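Local coordinates for putative periplasmic protein (PDB 4J32) that serves as the periplasmic immunity protein Tai4, binding and inhibiting the type VI secretion effector Tae4, a papain-like NlpC/P60 cysteine peptidase that hydrolyses peptidoglycan, at the interface of chains A and B and the interface of chains C and B. Coordinates in Å, arbitrary orientation; residue numbers count along the deposited sequence, not the author numbering. Chains: chain A/B, Putative periplasmic protein; chain C, Putative cytoplasmic protein.

The deposited assembly holds two copies of a helical immunity protein, whose two-fold pairing may be the biological one, with another surface presented to a toxin. Contacts 1 and 3 are neighbouring patches of the Tai4–Tai4 interface, their C-alpha centres about 6 Å apart, and share A:Tyr27, A:Thr79 and B:Thr39; contact 1 is mainly polar, contact 3 mainly apolar. The C-alpha centre of contact 2, where Tae4 meets Tai4, lies about 19 Å from the centre of each. Helix 30-46 of chain B spans all three, B:Leu44 meeting chain C. Pairing could thus help position the toxin-binding surface, which the structure alone does not show.

Contact 1: the interface of chains A and B. Residues chain A 27, 75-79; chain B 35, 38-39.
The N-terminus of helix 78-86 in one Tai4 copy is capped in trans by a carboxylate from helix 30-46 of the other, across the two-fold pair seen in this assembly. B:Asp35 places its carboxylate CG anti to the backbone N (chi1 -176°) and reaches the first turn of the chain A helix. Its OD1 accepts the backbone N-H of A:Asn78 at 2.8 Å through the syn lone pair. The second oxygen takes two donors: the A:Thr79 backbone N meets OD2 at 2.8 Å on the syn side, 20° out of the carboxylate plane, while the hydroxyl OG1 of A:Thr79 meets OD2 at 2.6 Å through the anti lone pair. Bonds to both oxygens restrict rotation of the carboxylate, and the helix end would probably favour its negative charge. On the chain A side, the phenol OH of A:Tyr27 lies 2.8 Å from A:Thr79 OG1, a hydrogen bond in the plane of the tyrosine ring that helps position the hydroxyl. Beside this polar centre, the methyl CB of B:Ala38 packs 3.6 Å from A:Ser75 CB, which in turn sits over the centre of the A:Phe77 ring. Water 1 links the backbone N of A:Asp76 to B:Asp35 OD1, lying 2.7 Å from that oxygen.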
ATOM      1  N   TYR A  27       0.642  -5.031  -7.380  1.00 23.31           N
ATOM      2  CA  TYR A  27      -0.670  -4.668  -7.920  1.00 25.21           C
ATOM      3  C   TYR A  27      -0.634  -4.670  -9.446  1.00 27.36           C
ATOM      4  O   TYR A  27       0.380  -4.287 -10.027  1.00 29.29           O
ATOM      5  CB  TYR A  27      -1.041  -3.273  -7.425  1.00 24.23           C
ATOM      6  CG  TYR A  27      -1.361  -3.160  -5.939  1.00 23.32           C
ATOM      7  CD1 TYR A  27      -2.105  -4.149  -5.260  1.00 21.42           C
ATOM      8  CD2 TYR A  27      -0.952  -2.038  -5.235  1.00 21.00           C
ATOM      9  CE1 TYR A  27      -2.418  -3.997  -3.896  1.00 21.22           C
ATOM     10  CE2 TYR A  27      -1.267  -1.862  -3.891  1.00 22.31           C
ATOM     11  CZ  TYR A  27      -1.983  -2.847  -3.219  1.00 21.97           C
ATOM     12  OH  TYR A  27      -2.263  -2.603  -1.890  1.00 20.53           O
ATOM     13  N   SER A  75      -9.049 -13.858  -2.335  1.00 23.23           N
ATOM     14  CA  SER A  75      -8.066 -12.782  -2.476  1.00 22.69           C
ATOM     15  C   SER A  75      -6.705 -13.398  -2.738  1.00 22.04           C
ATOM     16  O   SER A  75      -6.434 -14.532  -2.329  1.00 23.18           O
ATOM     17  CB  SER A  75      -7.994 -11.943  -1.190  1.00 21.10           C
ATOM     18  OG  SER A  75      -7.152 -10.811  -1.365  1.00 19.96           O
ATOM     19  N   ASP A  76      -5.866 -12.645  -3.432  1.00 21.71           N
ATOM     20  CA  ASP A  76      -4.462 -12.997  -3.550  1.00 22.51           C
ATOM     21  C   ASP A  76      -3.642 -12.436  -2.394  1.00 21.13           C
ATOM     22  O   ASP A  76      -2.448 -12.744  -2.267  1.00 21.39           O
ATOM     23  CB  ASP A  76      -3.924 -12.490  -4.884  1.00 23.57           C
ATOM     24  CG  ASP A  76      -4.464 -13.279  -6.056  1.00 26.91           C
ATOM     25  OD1 ASP A  76      -4.801 -14.459  -5.879  1.00 28.63           O
ATOM     26  OD2 ASP A  76      -4.524 -12.725  -7.168  1.00 31.55           O
ATOM     27  N   PHE A  77      -4.262 -11.592  -1.573  1.00 19.94           N
ATOM     28  CA  PHE A  77      -3.547 -10.918  -0.459  1.00 18.82           C
ATOM     29  C   PHE A  77      -2.221 -10.218  -0.877  1.00 19.17           C
ATOM     30  O   PHE A  77      -1.212 -10.289  -0.162  1.00 18.07           O
ATOM     31  CB  PHE A  77      -3.323 -11.919   0.692  1.00 19.50           C
ATOM     32  CG  PHE A  77      -4.612 -12.416   1.309  1.00 19.57           C
ATOM     33  CD1 PHE A  77      -5.314 -11.618   2.218  1.00 19.42           C
ATOM     34  CD2 PHE A  77      -5.114 -13.680   0.991  1.00 22.31           C
ATOM     35  CE1 PHE A  77      -6.508 -12.084   2.800  1.00 20.62           C
ATOM     36  CE2 PHE A  77      -6.315 -14.147   1.575  1.00 21.87           C
ATOM     37  CZ  PHE A  77      -7.003 -13.338   2.474  1.00 20.62           C
ATOM     38  N   ASN A  78      -2.242  -9.527  -2.029  1.00 18.19           N
ATOM     39  CA  ASN A  78      -1.061  -8.837  -2.532  1.00 19.02           C
ATOM     40  C   ASN A  78      -0.595  -7.768  -1.540  1.00 17.74           C
ATOM     41  O   ASN A  78       0.595  -7.652  -1.275  1.00 17.93           O
ATOM     42  CB  ASN A  78      -1.353  -8.223  -3.908  1.00 18.92           C
ATOM     43  CG  ASN A  78      -1.457  -9.276  -4.980  1.00 22.14           C
ATOM     44  OD1 ASN A  78      -0.655 -10.208  -4.999  1.00 24.29           O
ATOM     45  ND2 ASN A  78      -2.440  -9.151  -5.865  1.00 22.64           N
ATOM     46  N   THR A  79      -1.554  -7.037  -0.976  1.00 17.60           N
ATOM     47  CA  THR A  79      -1.242  -5.939  -0.042  1.00 16.54           C
ATOM     48  C   THR A  79      -0.464  -6.540   1.137  1.00 16.58           C
ATOM     49  O   THR A  79       0.493  -5.955   1.631  1.00 16.68           O
ATOM     50  CB  THR A  79      -2.531  -5.280   0.489  1.00 17.02           C
ATOM     51  OG1 THR A  79      -3.357  -4.839  -0.600  1.00 17.11           O
ATOM     52  CG2 THR A  79      -2.213  -4.038   1.398  1.00 15.36           C
TER
ATOM     53  N   ASP B  35      -8.539  -6.310  -2.532  1.00 19.67           N
ATOM     54  CA  ASP B  35      -7.347  -6.956  -1.990  1.00 18.67           C
ATOM     55  C   ASP B  35      -6.912  -6.298  -0.674  1.00 17.75           C
ATOM     56  O   ASP B  35      -6.637  -6.983   0.327  1.00 17.16           O
ATOM     57  CB  ASP B  35      -6.211  -6.862  -3.019  1.00 19.03           C
ATOM     58  CG  ASP B  35      -4.963  -7.611  -2.569  1.00 19.41           C
ATOM     59  OD1 ASP B  35      -4.737  -8.732  -3.084  1.00 20.89           O
ATOM     60  OD2 ASP B  35      -4.246  -7.072  -1.692  1.00 19.95           O
ATOM     61  N   ALA B  38      -9.480  -7.175   1.964  1.00 18.50           N
ATOM     62  CA  ALA B  38      -9.320  -8.570   2.422  1.00 18.47           C
ATOM     63  C   ALA B  38      -8.148  -8.656   3.390  1.00 17.76           C
ATOM     64  O   ALA B  38      -8.235  -9.322   4.445  1.00 17.54           O
ATOM     65  CB  ALA B  38      -9.099  -9.496   1.239  1.00 18.79           C
ATOM     66  N   THR B  39      -7.054  -7.986   3.023  1.00 16.84           N
ATOM     67  CA  THR B  39      -5.849  -7.925   3.838  1.00 16.71           C
ATOM     68  C   THR B  39      -6.161  -7.274   5.197  1.00 16.43           C
ATOM     69  O   THR B  39      -5.797  -7.808   6.254  1.00 16.41           O
ATOM     70  CB  THR B  39      -4.720  -7.167   3.076  1.00 16.66           C
ATOM     71  OG1 THR B  39      -4.344  -7.928   1.918  1.00 17.62           O
ATOM     72  CG2 THR B  39      -3.481  -6.945   3.971  1.00 16.02           C
TER
HETATM   73  O   HOH W   1      -6.361 -10.041  -4.738  1.00 22.89           O

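Contact 2: the interface of chains C and B. Residues chain C 47, 53, 81, 91-92; chain B 44, 49-51.
C:Arg92 of Tae4, an NlpC/P60 papain-like peptidase, meets the end of helix 30-46 and the following loop of the immunity protein with its guanidinium edge, as part of the toxin–inhibitor interface; the structure alone does not show whether this patch blocks the active site. The chain is extended from CG to NE, and the main-chain carbonyl oxygens of B:Leu44 and B:Gln49 both lie within 3° of the guanidinium plane. B:Leu44 O is gripped side-on, by NE at 2.8 Å and by NH2 at 3.0 Å. Turning to the end of the group, NH1 and NH2 both donate to B:Gln49 O, the NH1 bond being 2.9 Å long. The NH2 donor lies in the carbonyl plane of each acceptor, whereas NH1 approaches B:Gln49 O from above its plane.

One guanidinium face rests over CE1 of C:Tyr91. The tyrosine ring is brought here by CG standing between the backbone N and carbonyl carbon (chi1 57°), and it crosses B:Leu44 at about a right angle, with CD1 3.8 Å from the methyl CD2. Its phenol OH binds water 2, which lies in the ring plane and also accepts the backbone N-H of B:Val51 at 2.9 Å. The two branches of B:Val51 diverge: CG1 packs against C:Val81 CG1, while CG2 touches the amide oxygen OD1 of C:Asn47 at 3.4 Å and comes obliquely from above the CE1 corner of C:Phe53, on the C:Asn47 side. That phenylalanine is sandwiched within Tae4 between C:Asn47 CB and C:Tyr91 CB.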
ATOM      1  N   ASN C  47     -21.149  -2.396   8.893  1.00 23.66           N
ATOM      2  CA  ASN C  47     -19.752  -2.813   8.884  1.00 23.40           C
ATOM      3  C   ASN C  47     -19.332  -3.501   7.606  1.00 23.61           C
ATOM      4  O   ASN C  47     -18.192  -3.334   7.158  1.00 23.97           O
ATOM      5  CB  ASN C  47     -19.409  -3.670  10.097  1.00 22.51           C
ATOM      6  CG  ASN C  47     -19.186  -2.827  11.336  1.00 23.39           C
ATOM      7  OD1 ASN C  47     -18.138  -2.189  11.489  1.00 25.35           O
ATOM      8  ND2 ASN C  47     -20.183  -2.793  12.216  1.00 24.49           N
ATOM      9  N   PHE C  53     -15.867  -5.906   7.603  1.00 20.06           N
ATOM     10  CA  PHE C  53     -15.989  -7.370   7.681  1.00 20.23           C
ATOM     11  C   PHE C  53     -15.980  -7.893   6.263  1.00 20.43           C
ATOM     12  O   PHE C  53     -16.730  -7.387   5.423  1.00 21.08           O
ATOM     13  CB  PHE C  53     -17.313  -7.797   8.316  1.00 20.53           C
ATOM     14  CG  PHE C  53     -17.540  -7.270   9.717  1.00 19.81           C
ATOM     15  CD1 PHE C  53     -16.472  -6.888  10.534  1.00 22.33           C
ATOM     16  CD2 PHE C  53     -18.846  -7.233  10.230  1.00 20.93           C
ATOM     17  CE1 PHE C  53     -16.690  -6.430  11.842  1.00 22.70           C
ATOM     18  CE2 PHE C  53     -19.079  -6.775  11.535  1.00 21.50           C
ATOM     19  CZ  PHE C  53     -18.004  -6.364  12.332  1.00 21.35           C
ATOM     20  N   VAL C  81     -21.642  -7.580  16.849  1.00 20.67           N
ATOM     21  CA  VAL C  81     -22.430  -6.408  16.464  1.00 21.25           C
ATOM     22  C   VAL C  81     -23.865  -6.838  16.224  1.00 21.14           C
ATOM     23  O   VAL C  81     -24.133  -7.986  15.851  1.00 20.46           O
ATOM     24  CB  VAL C  81     -21.873  -5.684  15.209  1.00 21.55           C
ATOM     25  CG1 VAL C  81     -20.449  -5.176  15.440  1.00 21.79           C
ATOM     26  CG2 VAL C  81     -21.873  -6.601  14.004  1.00 22.00           C
ATOM     27  N   TYR C  91     -18.083 -11.780  14.849  1.00 18.28           N
ATOM     28  CA  TYR C  91     -17.457 -11.498  13.553  1.00 18.31           C
ATOM     29  C   TYR C  91     -16.029 -12.028  13.397  1.00 17.99           C
ATOM     30  O   TYR C  91     -15.410 -11.865  12.333  1.00 18.48           O
ATOM     31  CB  TYR C  91     -17.571 -10.006  13.197  1.00 18.65           C
ATOM     32  CG  TYR C  91     -16.971  -9.037  14.215  1.00 20.01           C
ATOM     33  CD1 TYR C  91     -15.619  -8.730  14.188  1.00 19.11           C
ATOM     34  CD2 TYR C  91     -17.769  -8.425  15.192  1.00 20.81           C
ATOM     35  CE1 TYR C  91     -15.053  -7.821  15.098  1.00 21.93           C
ATOM     36  CE2 TYR C  91     -17.220  -7.506  16.097  1.00 20.15           C
ATOM     37  CZ  TYR C  91     -15.865  -7.195  16.029  1.00 20.50           C
ATOM     38  OH  TYR C  91     -15.282  -6.324  16.918  1.00 22.90           O
ATOM     39  N   ARG C  92     -15.508 -12.647  14.453  1.00 17.42           N
ATOM     40  CA  ARG C  92     -14.204 -13.319  14.406  1.00 17.57           C
ATOM     41  C   ARG C  92     -14.368 -14.838  14.461  1.00 18.17           C
ATOM     42  O   ARG C  92     -15.110 -15.376  15.298  1.00 18.81           O
ATOM     43  CB  ARG C  92     -13.297 -12.855  15.552  1.00 18.21           C
ATOM     44  CG  ARG C  92     -12.914 -11.383  15.437  1.00 16.15           C
ATOM     45  CD  ARG C  92     -11.998 -10.932  16.602  1.00 19.13           C
ATOM     46  NE  ARG C  92     -11.398  -9.643  16.261  1.00 20.24           N
ATOM     47  CZ  ARG C  92     -11.549  -8.500  16.938  1.00 23.04           C
ATOM     48  NH1 ARG C  92     -12.257  -8.468  18.072  1.00 22.19           N
ATOM     49  NH2 ARG C  92     -10.957  -7.388  16.497  1.00 21.09           N
TER
ATOM     50  N   LEU B  44      -7.849  -7.590  11.410  1.00 16.67           N
ATOM     51  CA  LEU B  44      -9.008  -7.509  12.316  1.00 16.76           C
ATOM     52  C   LEU B  44      -9.319  -8.850  12.990  1.00 17.39           C
ATOM     53  O   LEU B  44      -9.659  -8.868  14.182  1.00 17.80           O
ATOM     54  CB  LEU B  44     -10.250  -6.913  11.606  1.00 17.51           C
ATOM     55  CG  LEU B  44     -11.543  -6.740  12.422  1.00 17.26           C
ATOM     56  CD1 LEU B  44     -12.302  -5.523  11.896  1.00 19.11           C
ATOM     57  CD2 LEU B  44     -12.376  -7.989  12.365  1.00 20.68           C
ATOM     58  N   GLN B  49      -9.604  -6.188  19.982  1.00 19.63           N
ATOM     59  CA  GLN B  49     -10.292  -4.901  20.162  1.00 20.09           C
ATOM     60  C   GLN B  49     -11.683  -4.929  19.566  1.00 19.96           C
ATOM     61  O   GLN B  49     -11.953  -5.657  18.590  1.00 19.08           O
ATOM     62  CB  GLN B  49      -9.505  -3.736  19.524  1.00 19.79           C
ATOM     63  CG  GLN B  49      -8.121  -3.470  20.163  1.00 20.39           C
ATOM     64  CD  GLN B  49      -7.112  -4.577  19.839  1.00 20.28           C
ATOM     65  OE1 GLN B  49      -7.018  -5.029  18.699  1.00 20.01           O
ATOM     66  NE2 GLN B  49      -6.355  -5.015  20.846  1.00 21.72           N
ATOM     67  N   SER B  50     -12.537  -4.079  20.125  1.00 19.92           N
ATOM     68  CA  SER B  50     -13.897  -3.868  19.632  1.00 20.23           C
ATOM     69  C   SER B  50     -13.859  -3.131  18.302  1.00 20.04           C
ATOM     70  O   SER B  50     -12.869  -2.461  17.969  1.00 18.90           O
ATOM     71  CB  SER B  50     -14.695  -3.020  20.629  1.00 20.86           C
ATOM     72  OG  SER B  50     -14.851  -3.711  21.867  1.00 22.45           O
ATOM     73  N   VAL B  51     -14.949  -3.231  17.555  1.00 19.87           N
ATOM     74  CA  VAL B  51     -14.947  -2.701  16.185  1.00 20.02           C
ATOM     75  C   VAL B  51     -14.782  -1.172  16.139  1.00 19.69           C
ATOM     76  O   VAL B  51     -14.252  -0.623  15.166  1.00 18.13           O
ATOM     77  CB  VAL B  51     -16.221  -3.153  15.407  1.00 20.65           C
ATOM     78  CG1 VAL B  51     -17.499  -2.360  15.867  1.00 22.46           C
ATOM     79  CG2 VAL B  51     -15.983  -3.092  13.898  1.00 21.69           C
TER
HETATM   80  O   HOH W   2     -16.932  -5.100  18.633  1.00 24.19           O

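Contact 3: the interface of chains A and B. Residues chain A 23, 27, 79, 83; chain B 20, 23, 36, 39.
CG of both A:Leu23 and B:Leu23 stands anti to its carbonyl carbon (chi1 -65°), with CD1 extended beyond it (chi2 171°), directing these equivalent leucines tip to tip across the two-fold of the Tai4 pair seen in this assembly. Both come from helix 10-26, and their CD1 methyls meet at 4.0 Å, while CD2 of each also touches CD1 of the other. Next to this symmetric pair is A:Thr79 on helix 78-86: with CG2 anti to the backbone N and OG1 beside that nitrogen (chi1 -55°), the methyl is turned to B:Leu23 and the hydroxyl to helix 30-46 of chain B. The A:Thr79 and B:Leu23 side chains run past each other in opposite directions, with CG2 3.8 Å from CD1. OG1 packs 3.4 Å from the backbone CA of B:Ala36. A:Tyr27 crosses B:Leu23 at about a right angle and presents its phenol oxygen rather than a ring face: OH lies 3.9 Å from the CD1 methyl. That leucine methyl is therefore flanked by the threonine methyl and the tyrosine hydroxyl. Farther along helix 78-86, A:Ile83 slides past B:Thr39, extending CD1 to 4.1 Å from the threonine methyl CG2. The same isoleucine CD1 also packs against CB of B:Ser20, at 3.9 Å.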
ATOM      1  N   LEU A  23       4.475  -2.194  -3.278  1.00 17.54           N
ATOM      2  CA  LEU A  23       3.083  -2.031  -3.746  1.00 18.30           C
ATOM      3  C   LEU A  23       3.047  -1.880  -5.278  1.00 19.38           C
ATOM      4  O   LEU A  23       2.173  -2.453  -5.951  1.00 20.49           O
ATOM      5  CB  LEU A  23       2.425  -0.850  -3.022  1.00 17.90           C
ATOM      6  CG  LEU A  23       2.220  -0.996  -1.510  1.00 17.08           C
ATOM      7  CD1 LEU A  23       1.755   0.354  -0.874  1.00 18.84           C
ATOM      8  CD2 LEU A  23       1.205  -2.151  -1.200  1.00 18.55           C
ATOM      9  N   TYR A  27       0.642  -5.031  -7.380  1.00 23.31           N
ATOM     10  CA  TYR A  27      -0.670  -4.668  -7.920  1.00 25.21           C
ATOM     11  C   TYR A  27      -0.634  -4.670  -9.446  1.00 27.36           C
ATOM     12  O   TYR A  27       0.380  -4.287 -10.027  1.00 29.29           O
ATOM     13  CB  TYR A  27      -1.041  -3.273  -7.425  1.00 24.23           C
ATOM     14  CG  TYR A  27      -1.361  -3.160  -5.939  1.00 23.32           C
ATOM     15  CD1 TYR A  27      -2.105  -4.149  -5.260  1.00 21.42           C
ATOM     16  CD2 TYR A  27      -0.952  -2.038  -5.235  1.00 21.00           C
ATOM     17  CE1 TYR A  27      -2.418  -3.997  -3.896  1.00 21.22           C
ATOM     18  CE2 TYR A  27      -1.267  -1.862  -3.891  1.00 22.31           C
ATOM     19  CZ  TYR A  27      -1.983  -2.847  -3.219  1.00 21.97           C
ATOM     20  OH  TYR A  27      -2.263  -2.603  -1.890  1.00 20.53           O
ATOM     21  N   THR A  79      -1.554  -7.037  -0.976  1.00 17.60           N
ATOM     22  CA  THR A  79      -1.242  -5.939  -0.042  1.00 16.54           C
ATOM     23  C   THR A  79      -0.464  -6.540   1.137  1.00 16.58           C
ATOM     24  O   THR A  79       0.493  -5.955   1.631  1.00 16.68           O
ATOM     25  CB  THR A  79      -2.531  -5.280   0.489  1.00 17.02           C
ATOM     26  OG1 THR A  79      -3.357  -4.839  -0.600  1.00 17.11           O
ATOM     27  CG2 THR A  79      -2.213  -4.038   1.398  1.00 15.36           C
ATOM     28  N   ILE A  83       3.095  -5.738   3.368  1.00 16.80           N
ATOM     29  CA  ILE A  83       3.085  -5.456   4.810  1.00 17.15           C
ATOM     30  C   ILE A  83       4.058  -6.424   5.524  1.00 17.69           C
ATOM     31  O   ILE A  83       4.835  -6.011   6.388  1.00 17.36           O
ATOM     32  CB  ILE A  83       1.641  -5.488   5.402  1.00 17.30           C
ATOM     33  CG1 ILE A  83       0.864  -4.246   4.892  1.00 18.55           C
ATOM     34  CG2 ILE A  83       1.684  -5.491   6.955  1.00 18.84           C
ATOM     35  CD1 ILE A  83      -0.595  -4.237   5.151  1.00 22.14           C
TER
ATOM     36  N   SER B  20      -3.469  -1.023   5.515  1.00 16.96           N
ATOM     37  CA  SER B  20      -4.243  -1.710   4.479  0.60 17.34           C
ATOM     38  C   SER B  20      -5.599  -1.057   4.265  1.00 17.43           C
ATOM     39  O   SER B  20      -6.032  -0.926   3.113  1.00 17.91           O
ATOM     40  CB  SER B  20      -4.379  -3.218   4.733  0.60 18.15           C
ATOM     41  OG  SER B  20      -4.699  -3.479   6.080  0.60 17.32           O
ATOM     42  N   LEU B  23      -5.142   2.082   2.195  1.00 17.54           N
ATOM     43  CA  LEU B  23      -4.908   1.723   0.781  1.00 18.30           C
ATOM     44  C   LEU B  23      -6.234   1.342   0.098  1.00 19.38           C
ATOM     45  O   LEU B  23      -6.485   1.725  -1.057  1.00 20.49           O
ATOM     46  CB  LEU B  23      -3.858   0.608   0.692  1.00 17.90           C
ATOM     47  CG  LEU B  23      -2.439   0.959   1.153  1.00 17.08           C
ATOM     48  CD1 LEU B  23      -1.540  -0.318   1.223  1.00 18.84           C
ATOM     49  CD2 LEU B  23      -1.809   2.049   0.218  1.00 18.55           C
ATOM     50  N   ALA B  36      -6.865  -4.968  -0.669  1.00 16.96           N
ATOM     51  CA  ALA B  36      -6.545  -4.217   0.532  1.00 17.00           C
ATOM     52  C   ALA B  36      -7.599  -4.441   1.635  1.00 17.40           C
ATOM     53  O   ALA B  36      -7.234  -4.590   2.797  1.00 16.76           O
ATOM     54  CB  ALA B  36      -6.353  -2.718   0.211  1.00 16.97           C
ATOM     55  N   THR B  39      -7.054  -7.986   3.023  1.00 16.84           N
ATOM     56  CA  THR B  39      -5.849  -7.925   3.838  1.00 16.71           C
ATOM     57  C   THR B  39      -6.161  -7.274   5.197  1.00 16.43           C
ATOM     58  O   THR B  39      -5.797  -7.808   6.254  1.00 16.41           O
ATOM     59  CB  THR B  39      -4.720  -7.167   3.076  1.00 16.66           C
ATOM     60  OG1 THR B  39      -4.344  -7.928   1.918  1.00 17.62           O
ATOM     61  CG2 THR B  39      -3.481  -6.945   3.971  1.00 16.02           C
TER